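Local coordinates for SmhA (Serratia marcescens, PDB 7A27), which is the SmhA component of the tripartite alpha-pore forming toxin Smh, here in its soluble form, and probably takes part in making membrane pores, at residues Leu9-Met15 and Lys341-Phe345; Met17-Ile21 and Arg297-Leu301; Phe86-Val90 and Leu115-Ala119. Numbering follows the deposited sequence.

Contact 1 (Leu9-Met15 and Lys341-Phe345); sequences LSPQTLM and KWQLF
A loop, Leu9-Thr13, of which Ser10 is extended (phi/psi -79/164), and the first two residues of helix 14-37 lie along one face of helical Lys341-Phe345, with CA pairs Ser10-Lys341 at 6.6 Å, Pro11-Trp342 at 6.3 Å and Met15-Phe345 at 5.6 Å. Pro11 to Leu14 form a type II' turn, closed by Leu14 N to Pro11 O at 3.1 Å. Ser10 OG accepts a hydrogen bond from Gln12 N at 3.0 Å, an ST turn, and is also hydrogen-bonded to Asp8 OD1. The main bump is Pro11, whose rigid ring drops into the hollow bounded by Lys341, Trp342 and Phe345: its CG sits 3.8 Å from the centroid of the Trp342 five-membered ring, a CH-pi contact over the face, and its CB is 4.0 Å from Phe345 CD2. Trp342 (chi1 m) lays its indole along the loop, and NE1 donates to Leu9 O at 3.0 Å, satisfying its polar edge. Phe345 (chi1 t) lies against the helix start, CZ 3.7 Å from Leu14 CB and CD1 3.7 Å from Met15 CB, with Met15 N over one ring face; flexible Met15 extends until SD is 4.3 Å from Leu344 CD2. This proline-on-tryptophan docking closes the bundle between parts over 320 residues apart; helix 48-96 packs on Trp342 and Phe345, while helix 301-321 brings Tyr312 OH to Leu9 O.

Contact 2 (Met17-Ile21 and Arg297-Leu301); sequences MHISI and RMALL
Helix residues Met17-Ile21 face the segment Arg297-Leu301, between the body of helix 272-299 and that of helix 301-321. The two run in opposite directions, CA atoms pairing Ile21 with Arg297 at 5.7 Å and Met17 with Leu301 at 7.0 Å. Apolar packing dominates. Met17 (chi1 t, chi2 145°, chi3 m) reaches SD to 3.8 Å from Leu300 CB and 3.7 Å from Leu300 O; an unbranched thioether suits this uneven surface. Ile21 (chi1 m, chi2 t) sends CD1 to 3.3 Å from Met298 CE and 4.1 Å from Leu301 CD2, while its CG1 lies 3.8 Å from Arg297 CB. Met298 starts with its CA-to-CB bond pointing away, but t, p, p torsions curl its methyl back to Ile21. Leu301 (chi1 t, chi2 p) packs CD1 obliquely on the His18 ring, 3.8 Å from CE1, while His18 ND1 is hydrogen-bonded to Leu14 O.

Polar contact is slight. Arg297 lays its methylene chain by Ser20, CD being 3.9 Å from OG, and its NH1 makes a weak hydrogen bond to Ser20 O at 3.5 Å. Ser20 OG itself donates to Met17 O, 3.1 Å away. Helices 48-96 and 104-155 cover Met298 and Leu301. The contact joins the first helix, 14-37, to the region linking helices 272-299 and 301-321, consistent with the elongated helical bundle of soluble ClyA-type alpha-pore forming toxins.

Contact 3 (Phe86-Val90 and Leu115-Ala119); sequences FAALV and LSDVA
Two successive long helices of an alpha-helical bundle, 48-96 and 104-155, form an antiparallel hairpin, and this is one layer of its packing. Both segments, Phe86-Val90 and Leu115-Ala119, are regular helix, with internal bonds from Val90 N to Phe86 O at 3.0 Å and from Ala119 N to Leu115 O at 2.8 Å. The axes come within 11.3 Å and their N-to-C directions differ by 175°. This wide spacing leaves room for large side chains; the nearest CA pair is Leu89-Leu115, at 7.7 Å.

Phe86 and Leu115 fill most of the gap. Phe86 takes chi1 t and chi2 -81°, which carries a ring starting sideways from its helix across to the other backbone. Its CZ lies 3.8 Å from Leu115 CB, its CD2 4.1 Å from Val118 CG1 and its CE2 3.9 Å from Ala119 CB; the small Ala119 methyl leaves space for the aromatic ring. Leu115, pointing toward the partner in the m, t rotamer, spreads its fork between two residues: CD1 is 4.1 Å from Val90 CG2, and CD2 is 3.6 Å from Leu89 CD1. Leu89 adopts the same m, t rotamer, and its CD1 is also 4.4 Å from Val118 CG2. Val90 and Val118, both chi1 t, supply compact branched surfaces.

On the inner side, Trp305 and Trp342 meet the Phe86 ring, and Tyr312 of helix 301-321 touches Val90 and Leu115. No hydrogen bond crosses between the segments; the closest approach is at the aromatic edge, where Phe86 CE2 lies 3.5 Å from Leu115 O.

The three contacts are spaced along one elongated helical bundle. Contact 1 touches both of the others: its centre is about 14 Å from that of contact 2 and about 11 Å from that of contact 3. Towards contact 2, Phe345 CZ comes within 3.4 Å of His18 ND1, and Leu14 CD2 lies 3.9 Å from Leu301 CD1, with helix 14-37 common to both. Towards contact 3, Trp342 CH2 is 3.3 Å from Phe86 CD1, so aromatic packing continues between helices. Contacts 2 and 3 do not touch, their nearest atoms being about 8 Å apart. All three are structural packing away from Asn359, a calcium-binding residue of this protein; no calcium is bound to this chain here.

Contact 1 (Leu9-Met15 and Lys341-Phe345)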
ATOM      1  N   LEU A   9      17.500   7.103  21.945  1.00 75.16           N
ATOM      2  CA  LEU A   9      16.920   8.268  21.222  1.00 73.94           C
ATOM      3  C   LEU A   9      16.731   7.908  19.740  1.00 71.48           C
ATOM      4  O   LEU A   9      16.569   8.835  18.918  1.00 71.62           O
ATOM      5  CB  LEU A   9      17.850   9.479  21.380  1.00 75.79           C
ATOM      6  CG  LEU A   9      18.038  10.023  22.789  1.00 76.82           C
ATOM      7  CD1 LEU A   9      19.063  11.145  22.813  1.00 78.26           C
ATOM      8  CD2 LEU A   9      16.719  10.513  23.333  1.00 75.87           C
ATOM      9  N   SER A  10      16.718   6.618  19.412  1.00 69.26           N
ATOM     10  CA  SER A  10      16.624   6.098  18.023  1.00 67.62           C
ATOM     11  C   SER A  10      15.181   6.140  17.519  1.00 66.06           C
ATOM     12  O   SER A  10      14.232   6.289  18.310  1.00 65.15           O
ATOM     13  CB  SER A  10      17.140   4.678  17.940  1.00 67.47           C
ATOM     14  OG  SER A  10      16.152   3.735  18.353  1.00 65.50           O
ATOM     15  N   PRO A  11      15.005   6.014  16.186  1.00 63.92           N
ATOM     16  CA  PRO A  11      13.692   5.876  15.566  1.00 64.10           C
ATOM     17  C   PRO A  11      13.037   4.515  15.821  1.00 64.76           C
ATOM     18  O   PRO A  11      11.962   4.301  15.352  1.00 63.69           O
ATOM     19  CB  PRO A  11      13.934   5.936  14.052  1.00 63.38           C
ATOM     20  CG  PRO A  11      15.373   6.378  13.890  1.00 64.76           C
ATOM     21  CD  PRO A  11      16.076   6.085  15.195  1.00 64.79           C
ATOM     22  N   GLN A  12      13.742   3.610  16.491  1.00 68.91           N
ATOM     23  CA  GLN A  12      13.266   2.226  16.745  1.00 70.76           C
ATOM     24  C   GLN A  12      12.937   1.612  15.388  1.00 69.75           C
ATOM     25  O   GLN A  12      13.632   1.949  14.430  1.00 70.57           O
ATOM     26  CB  GLN A  12      12.149   2.282  17.794  1.00 71.54           C
ATOM     27  CG  GLN A  12      12.608   3.087  19.003  1.00 72.52           C
ATOM     28  CD  GLN A  12      11.994   2.690  20.308  1.00 72.28           C
ATOM     29  OE1 GLN A  12      11.426   1.625  20.450  1.00 72.49           O
ATOM     30  NE2 GLN A  12      12.139   3.567  21.280  1.00 75.59           N
ATOM     31  N   THR A  13      11.891   0.800  15.279  1.00 70.16           N
ATOM     32  CA  THR A  13      11.558   0.103  14.005  1.00 70.11           C
ATOM     33  C   THR A  13      10.695   0.988  13.100  1.00 69.84           C
ATOM     34  O   THR A  13      10.090   0.418  12.195  1.00 71.87           O
ATOM     35  CB  THR A  13      10.879  -1.251  14.262  1.00 69.95           C
ATOM     36  OG1 THR A  13       9.602  -1.023  14.864  1.00 69.22           O
ATOM     37  CG2 THR A  13      11.719  -2.161  15.130  1.00 70.92           C
ATOM     38  N   LEU A  14      10.652   2.316  13.290  1.00 68.98           N
ATOM     39  CA  LEU A  14       9.862   3.232  12.418  1.00 67.36           C
ATOM     40  C   LEU A  14      10.297   3.121  10.952  1.00 67.75           C
ATOM     41  O   LEU A  14       9.402   3.126  10.086  1.00 65.88           O
ATOM     42  CB  LEU A  14      10.005   4.687  12.881  1.00 67.30           C
ATOM     43  CG  LEU A  14       9.154   5.116  14.076  1.00 66.22           C
ATOM     44  CD1 LEU A  14       9.447   6.552  14.440  1.00 66.67           C
ATOM     45  CD2 LEU A  14       7.663   4.980  13.790  1.00 65.46           C
ATOM     46  N   MET A  15      11.601   3.052  10.669  1.00 69.01           N
ATOM     47  CA  MET A  15      12.099   3.048   9.270  1.00 69.33           C
ATOM     48  C   MET A  15      11.509   1.839   8.546  1.00 68.83           C
ATOM     49  O   MET A  15      10.849   2.038   7.518  1.00 68.28           O
ATOM     50  CB  MET A  15      13.626   3.026   9.192  1.00 70.39           C
ATOM     51  CG  MET A  15      14.129   3.189   7.774  1.00 71.73           C
ATOM     52  SD  MET A  15      15.901   3.504   7.645  1.00 75.06           S
ATOM     53  CE  MET A  15      16.202   3.029   5.945  1.00 76.66           C
ATOM     54  N   LYS A 341      20.937   8.287  12.588  1.00 72.30           N
ATOM     55  CA  LYS A 341      19.861   7.271  12.426  1.00 71.29           C
ATOM     56  C   LYS A 341      18.606   7.954  11.877  1.00 70.66           C
ATOM     57  O   LYS A 341      17.997   7.390  10.954  1.00 69.21           O
ATOM     58  CB  LYS A 341      19.518   6.550  13.734  1.00 70.72           C
ATOM     59  CG  LYS A 341      20.611   5.647  14.280  1.00 72.88           C
ATOM     60  CD  LYS A 341      20.291   5.056  15.635  1.00 73.03           C
ATOM     61  CE  LYS A 341      21.470   4.351  16.272  1.00 75.85           C
ATOM     62  NZ  LYS A 341      21.175   3.951  17.672  1.00 76.38           N
ATOM     63  N   TRP A 342      18.244   9.127  12.414  1.00 70.49           N
ATOM     64  CA  TRP A 342      17.048   9.882  11.966  1.00 69.34           C
ATOM     65  C   TRP A 342      17.280  10.449  10.555  1.00 72.87           C
ATOM     66  O   TRP A 342      16.299  10.445   9.775  1.00 73.80           O
ATOM     67  CB  TRP A 342      16.652  10.952  12.981  1.00 67.86           C
ATOM     68  CG  TRP A 342      15.939  10.415  14.184  1.00 65.40           C
ATOM     69  CD1 TRP A 342      16.474  10.103  15.402  1.00 65.85           C
ATOM     70  CD2 TRP A 342      14.540  10.126  14.294  1.00 62.62           C
ATOM     71  NE1 TRP A 342      15.509   9.637  16.251  1.00 62.99           N
ATOM     72  CE2 TRP A 342      14.314   9.639  15.597  1.00 61.84           C
ATOM     73  CE3 TRP A 342      13.459  10.217  13.417  1.00 62.31           C
ATOM     74  CZ2 TRP A 342      13.055   9.247  16.040  1.00 61.10           C
ATOM     75  CZ3 TRP A 342      12.212   9.830  13.855  1.00 61.19           C
ATOM     76  CH2 TRP A 342      12.012   9.360  15.150  1.00 60.53           C
ATOM     77  N   GLN A 343      18.504  10.879  10.214  1.00 75.92           N
ATOM     78  CA  GLN A 343      18.810  11.406   8.856  1.00 79.21           C
ATOM     79  C   GLN A 343      18.626  10.298   7.819  1.00 79.17           C
ATOM     80  O   GLN A 343      18.037  10.588   6.757  1.00 78.69           O
ATOM     81  CB  GLN A 343      20.206  12.032   8.772  1.00 82.52           C
ATOM     82  CG  GLN A 343      20.208  13.434   9.358  1.00 85.96           C
ATOM     83  CD  GLN A 343      19.042  14.207   8.781  1.00 86.22           C
ATOM     84  OE1 GLN A 343      18.904  14.276   7.559  1.00 88.35           O
ATOM     85  NE2 GLN A 343      18.181  14.755   9.641  1.00 84.18           N
ATOM     86  N   LEU A 344      19.100   9.091   8.128  1.00 79.16           N
ATOM     87  CA  LEU A 344      19.008   7.934   7.217  1.00 79.16           C
ATOM     88  C   LEU A 344      17.516   7.653   6.985  1.00 76.42           C
ATOM     89  O   LEU A 344      17.103   7.471   5.809  1.00 76.49           O
ATOM     90  CB  LEU A 344      19.721   6.742   7.862  1.00 81.86           C
ATOM     91  CG  LEU A 344      20.320   5.714   6.897  1.00 85.23           C
ATOM     92  CD1 LEU A 344      21.807   6.015   6.691  1.00 86.72           C
ATOM     93  CD2 LEU A 344      20.097   4.267   7.386  1.00 84.33           C
ATOM     94  N   PHE A 345      16.738   7.657   8.074  1.00 73.79           N
ATOM     95  CA  PHE A 345      15.267   7.447   8.069  1.00 70.79           C
ATOM     96  C   PHE A 345      14.631   8.539   7.207  1.00 71.55           C
ATOM     97  O   PHE A 345      13.865   8.183   6.304  1.00 72.14           O
ATOM     98  CB  PHE A 345      14.722   7.387   9.502  1.00 67.64           C
ATOM     99  CG  PHE A 345      13.225   7.240   9.643  1.00 64.44           C
ATOM    100  CD1 PHE A 345      12.467   6.555   8.705  1.00 63.19           C
ATOM    101  CD2 PHE A 345      12.575   7.754  10.751  1.00 62.68           C
ATOM    102  CE1 PHE A 345      11.096   6.424   8.860  1.00 61.09           C
ATOM    103  CE2 PHE A 345      11.208   7.614  10.899  1.00 61.51           C
ATOM    104  CZ  PHE A 345      10.478   6.936   9.965  1.00 60.11           C
TER

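Contact 2 (Met17-Ile21 and Arg297-Leu301)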
ATOM      1  N   MET A  17       9.047  -0.156   9.553  1.00 70.79           N
ATOM      2  CA  MET A  17       7.576  -0.131   9.680  1.00 71.49           C
ATOM      3  C   MET A  17       6.988   0.721   8.559  1.00 70.20           C
ATOM      4  O   MET A  17       5.985   0.285   8.006  1.00 72.70           O
ATOM      5  CB  MET A  17       7.147   0.402  11.048  1.00 73.50           C
ATOM      6  CG  MET A  17       5.696   0.123  11.371  1.00 74.94           C
ATOM      7  SD  MET A  17       5.488  -0.186  13.091  1.00 80.80           S
ATOM      8  CE  MET A  17       6.151  -1.852  13.164  1.00 82.10           C
ATOM      9  N   HIS A  18       7.597   1.862   8.215  1.00 67.12           N
ATOM     10  CA  HIS A  18       7.128   2.761   7.124  1.00 65.33           C
ATOM     11  C   HIS A  18       7.349   2.068   5.775  1.00 64.79           C
ATOM     12  O   HIS A  18       6.454   2.159   4.917  1.00 66.70           O
ATOM     13  CB  HIS A  18       7.790   4.145   7.184  1.00 66.17           C
ATOM     14  CG  HIS A  18       7.144   5.124   8.111  1.00 65.75           C
ATOM     15  ND1 HIS A  18       7.524   5.272   9.413  1.00 64.75           N
ATOM     16  CD2 HIS A  18       6.146   6.020   7.925  1.00 66.39           C
ATOM     17  CE1 HIS A  18       6.790   6.221   9.981  1.00 65.92           C
ATOM     18  NE2 HIS A  18       5.956   6.716   9.090  1.00 65.31           N
ATOM     19  N   ILE A  19       8.475   1.387   5.597  1.00 63.40           N
ATOM     20  CA  ILE A  19       8.786   0.619   4.357  1.00 63.18           C
ATOM     21  C   ILE A  19       7.727  -0.489   4.162  1.00 64.27           C
ATOM     22  O   ILE A  19       7.220  -0.618   3.046  1.00 62.44           O
ATOM     23  CB  ILE A  19      10.241   0.101   4.413  1.00 61.20           C
ATOM     24  CG1 ILE A  19      11.230   1.271   4.345  1.00 61.56           C
ATOM     25  CG2 ILE A  19      10.504  -0.939   3.339  1.00 61.50           C
ATOM     26  CD1 ILE A  19      12.680   0.890   4.531  1.00 63.01           C
ATOM     27  N   SER A  20       7.356  -1.236   5.205  1.00 66.31           N
ATOM     28  CA  SER A  20       6.362  -2.329   5.072  1.00 69.03           C
ATOM     29  C   SER A  20       4.989  -1.725   4.751  1.00 70.07           C
ATOM     30  O   SER A  20       4.181  -2.438   4.105  1.00 71.56           O
ATOM     31  CB  SER A  20       6.316  -3.255   6.268  1.00 70.96           C
ATOM     32  OG  SER A  20       5.596  -2.670   7.345  1.00 72.69           O
ATOM     33  N   ILE A  21       4.726  -0.467   5.147  1.00 69.88           N
ATOM     34  CA  ILE A  21       3.450   0.235   4.816  1.00 66.79           C
ATOM     35  C   ILE A  21       3.513   0.642   3.349  1.00 68.31           C
ATOM     36  O   ILE A  21       2.572   0.293   2.613  1.00 67.69           O
ATOM     37  CB  ILE A  21       3.170   1.440   5.726  1.00 65.91           C
ATOM     38  CG1 ILE A  21       2.870   0.981   7.158  1.00 66.57           C
ATOM     39  CG2 ILE A  21       2.022   2.270   5.154  1.00 65.20           C
ATOM     40  CD1 ILE A  21       2.827   2.097   8.187  1.00 66.83           C
ATOM     41  N   ARG A 297      -0.608  -3.353   8.612  1.00 68.02           N
ATOM     42  CA  ARG A 297       0.757  -2.792   8.825  1.00 69.65           C
ATOM     43  C   ARG A 297       0.638  -1.460   9.560  1.00 68.74           C
ATOM     44  O   ARG A 297       1.507  -1.172  10.380  1.00 68.89           O
ATOM     45  CB  ARG A 297       1.510  -2.573   7.514  1.00 72.46           C
ATOM     46  CG  ARG A 297       1.673  -3.831   6.683  1.00 76.42           C
ATOM     47  CD  ARG A 297       2.485  -4.942   7.328  1.00 80.78           C
ATOM     48  NE  ARG A 297       2.128  -6.203   6.656  1.00 85.22           N
ATOM     49  CZ  ARG A 297       2.492  -6.549   5.406  1.00 86.88           C
ATOM     50  NH1 ARG A 297       3.231  -5.730   4.646  1.00 86.35           N
ATOM     51  NH2 ARG A 297       2.092  -7.720   4.935  1.00 85.08           N
ATOM     52  N   MET A 298      -0.429  -0.710   9.281  1.00 68.00           N
ATOM     53  CA  MET A 298      -0.723   0.621   9.868  1.00 67.11           C
ATOM     54  C   MET A 298      -1.145   0.461  11.331  1.00 66.06           C
ATOM     55  O   MET A 298      -0.923   1.403  12.100  1.00 66.23           O
ATOM     56  CB  MET A 298      -1.858   1.268   9.085  1.00 67.30           C
ATOM     57  CG  MET A 298      -2.135   2.710   9.453  1.00 69.29           C
ATOM     58  SD  MET A 298      -0.829   3.911   9.225  1.00 67.85           S
ATOM     59  CE  MET A 298      -0.185   3.243   7.706  1.00 69.02           C
ATOM     60  N   ALA A 299      -1.697  -0.686  11.722  1.00 64.56           N
ATOM     61  CA  ALA A 299      -2.171  -0.951  13.099  1.00 65.17           C
ATOM     62  C   ALA A 299      -1.007  -0.844  14.095  1.00 66.38           C
ATOM     63  O   ALA A 299      -1.233  -0.426  15.238  1.00 69.82           O
ATOM     64  CB  ALA A 299      -2.788  -2.313  13.180  1.00 64.80           C
ATOM     65  N   LEU A 300       0.211  -1.156  13.681  1.00 66.08           N
ATOM     66  CA  LEU A 300       1.394  -1.201  14.577  1.00 67.54           C
ATOM     67  C   LEU A 300       2.072   0.178  14.680  1.00 66.61           C
ATOM     68  O   LEU A 300       2.894   0.356  15.610  1.00 67.59           O
ATOM     69  CB  LEU A 300       2.396  -2.244  14.068  1.00 68.24           C
ATOM     70  CG  LEU A 300       1.881  -3.621  13.638  1.00 68.41           C
ATOM     71  CD1 LEU A 300       3.013  -4.381  12.957  1.00 68.62           C
ATOM     72  CD2 LEU A 300       1.293  -4.414  14.803  1.00 68.19           C
ATOM     73  N   LEU A 301       1.746   1.128  13.796  1.00 64.01           N
ATOM     74  CA  LEU A 301       2.455   2.436  13.710  1.00 63.79           C
ATOM     75  C   LEU A 301       2.214   3.290  14.962  1.00 65.17           C
ATOM     76  O   LEU A 301       3.176   3.836  15.499  1.00 66.14           O
ATOM     77  CB  LEU A 301       2.036   3.164  12.435  1.00 61.99           C
ATOM     78  CG  LEU A 301       2.797   4.458  12.146  1.00 61.46           C
ATOM     79  CD1 LEU A 301       4.286   4.228  12.025  1.00 61.20           C
ATOM     80  CD2 LEU A 301       2.283   5.104  10.887  1.00 61.39           C
TER

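Contact 3 (Phe86-Val90 and Leu115-Ala119)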
ATOM      1  N   PHE A  86      10.144  15.217  12.583  1.00 65.49           N
ATOM      2  CA  PHE A  86      10.777  14.723  13.825  1.00 65.21           C
ATOM      3  C   PHE A  86      12.292  14.629  13.606  1.00 67.74           C
ATOM      4  O   PHE A  86      13.051  15.033  14.501  1.00 69.91           O
ATOM      5  CB  PHE A  86      10.189  13.387  14.271  1.00 63.28           C
ATOM      6  CG  PHE A  86      10.459  13.060  15.720  1.00 62.79           C
ATOM      7  CD1 PHE A  86      11.668  12.525  16.113  1.00 62.97           C
ATOM      8  CD2 PHE A  86       9.508  13.299  16.698  1.00 62.82           C
ATOM      9  CE1 PHE A  86      11.929  12.236  17.445  1.00 62.97           C
ATOM     10  CE2 PHE A  86       9.772  13.010  18.028  1.00 63.34           C
ATOM     11  CZ  PHE A  86      10.987  12.478  18.398  1.00 63.28           C
ATOM     12  N   ALA A  87      12.743  14.123  12.458  1.00 67.39           N
ATOM     13  CA  ALA A  87      14.186  14.027  12.155  1.00 68.53           C
ATOM     14  C   ALA A  87      14.807  15.412  12.264  1.00 69.62           C
ATOM     15  O   ALA A  87      15.865  15.540  12.940  1.00 70.45           O
ATOM     16  CB  ALA A  87      14.424  13.435  10.795  1.00 69.90           C
ATOM     17  N   ALA A  88      14.160  16.403  11.645  1.00 70.21           N
ATOM     18  CA  ALA A  88      14.624  17.807  11.633  1.00 72.43           C
ATOM     19  C   ALA A  88      14.801  18.298  13.071  1.00 72.31           C
ATOM     20  O   ALA A  88      15.812  18.946  13.354  1.00 73.37           O
ATOM     21  CB  ALA A  88      13.666  18.672  10.865  1.00 73.26           C
ATOM     22  N   LEU A  89      13.858  17.973  13.951  1.00 71.73           N
ATOM     23  CA  LEU A  89      13.898  18.393  15.377  1.00 73.82           C
ATOM     24  C   LEU A  89      15.097  17.738  16.085  1.00 74.90           C
ATOM     25  O   LEU A  89      15.748  18.422  16.892  1.00 75.47           O
ATOM     26  CB  LEU A  89      12.575  18.049  16.077  1.00 72.59           C
ATOM     27  CG  LEU A  89      11.332  18.797  15.591  1.00 72.55           C
ATOM     28  CD1 LEU A  89      10.131  18.401  16.426  1.00 71.94           C
ATOM     29  CD2 LEU A  89      11.506  20.307  15.623  1.00 74.34           C
ATOM     30  N   VAL A  90      15.399  16.475  15.789  1.00 74.36           N
ATOM     31  CA  VAL A  90      16.545  15.760  16.421  1.00 74.38           C
ATOM     32  C   VAL A  90      17.858  16.456  16.009  1.00 77.51           C
ATOM     33  O   VAL A  90      18.719  16.659  16.892  1.00 77.94           O
ATOM     34  CB  VAL A  90      16.495  14.259  16.112  1.00 72.63           C
ATOM     35  CG1 VAL A  90      17.711  13.537  16.667  1.00 73.51           C
ATOM     36  CG2 VAL A  90      15.221  13.646  16.687  1.00 70.68           C
ATOM     37  N   LEU A 115      10.276  16.638  22.683  1.00 72.42           N
ATOM     38  CA  LEU A 115      10.107  15.707  21.532  1.00 71.54           C
ATOM     39  C   LEU A 115       9.255  14.510  21.970  1.00 69.23           C
ATOM     40  O   LEU A 115       8.518  13.984  21.122  1.00 68.52           O
ATOM     41  CB  LEU A 115      11.464  15.285  20.967  1.00 72.92           C
ATOM     42  CG  LEU A 115      12.341  16.429  20.448  1.00 75.43           C
ATOM     43  CD1 LEU A 115      13.511  15.891  19.634  1.00 75.91           C
ATOM     44  CD2 LEU A 115      11.539  17.406  19.593  1.00 76.52           C
ATOM     45  N   SER A 116       9.314  14.123  23.245  1.00 67.51           N
ATOM     46  CA  SER A 116       8.445  13.066  23.822  1.00 65.87           C
ATOM     47  C   SER A 116       6.990  13.438  23.536  1.00 65.32           C
ATOM     48  O   SER A 116       6.239  12.586  23.039  1.00 63.67           O
ATOM     49  CB  SER A 116       8.690  12.923  25.293  1.00 66.94           C
ATOM     50  OG  SER A 116       7.812  11.985  25.883  1.00 67.23           O
ATOM     51  N   ASP A 117       6.635  14.692  23.826  1.00 65.81           N
ATOM     52  CA  ASP A 117       5.300  15.296  23.592  1.00 67.47           C
ATOM     53  C   ASP A 117       4.936  15.174  22.102  1.00 67.67           C
ATOM     54  O   ASP A 117       3.831  14.684  21.796  1.00 69.49           O
ATOM     55  CB  ASP A 117       5.316  16.766  24.015  1.00 69.27           C
ATOM     56  CG  ASP A 117       3.969  17.413  24.205  1.00 70.81           C
ATOM     57  OD1 ASP A 117       3.074  16.680  24.598  1.00 72.28           O
ATOM     58  OD2 ASP A 117       3.849  18.642  23.960  1.00 71.07           O
ATOM     59  N   VAL A 118       5.826  15.620  21.208  1.00 66.80           N
ATOM     60  CA  VAL A 118       5.588  15.621  19.741  1.00 65.71           C
ATOM     61  C   VAL A 118       5.312  14.188  19.299  1.00 64.66           C
ATOM     62  O   VAL A 118       4.339  13.974  18.561  1.00 65.87           O
ATOM     63  CB  VAL A 118       6.775  16.210  18.972  1.00 66.44           C
ATOM     64  CG1 VAL A 118       6.603  16.021  17.450  1.00 65.84           C
ATOM     65  CG2 VAL A 118       6.984  17.671  19.341  1.00 67.79           C
ATOM     66  N   ALA A 119       6.157  13.253  19.719  1.00 63.33           N
ATOM     67  CA  ALA A 119       6.012  11.817  19.410  1.00 62.31           C
ATOM     68  C   ALA A 119       4.620  11.359  19.852  1.00 62.36           C
ATOM     69  O   ALA A 119       3.980  10.616  19.100  1.00 61.33           O
ATOM     70  CB  ALA A 119       7.089  11.031  20.105  1.00 62.57           C
TER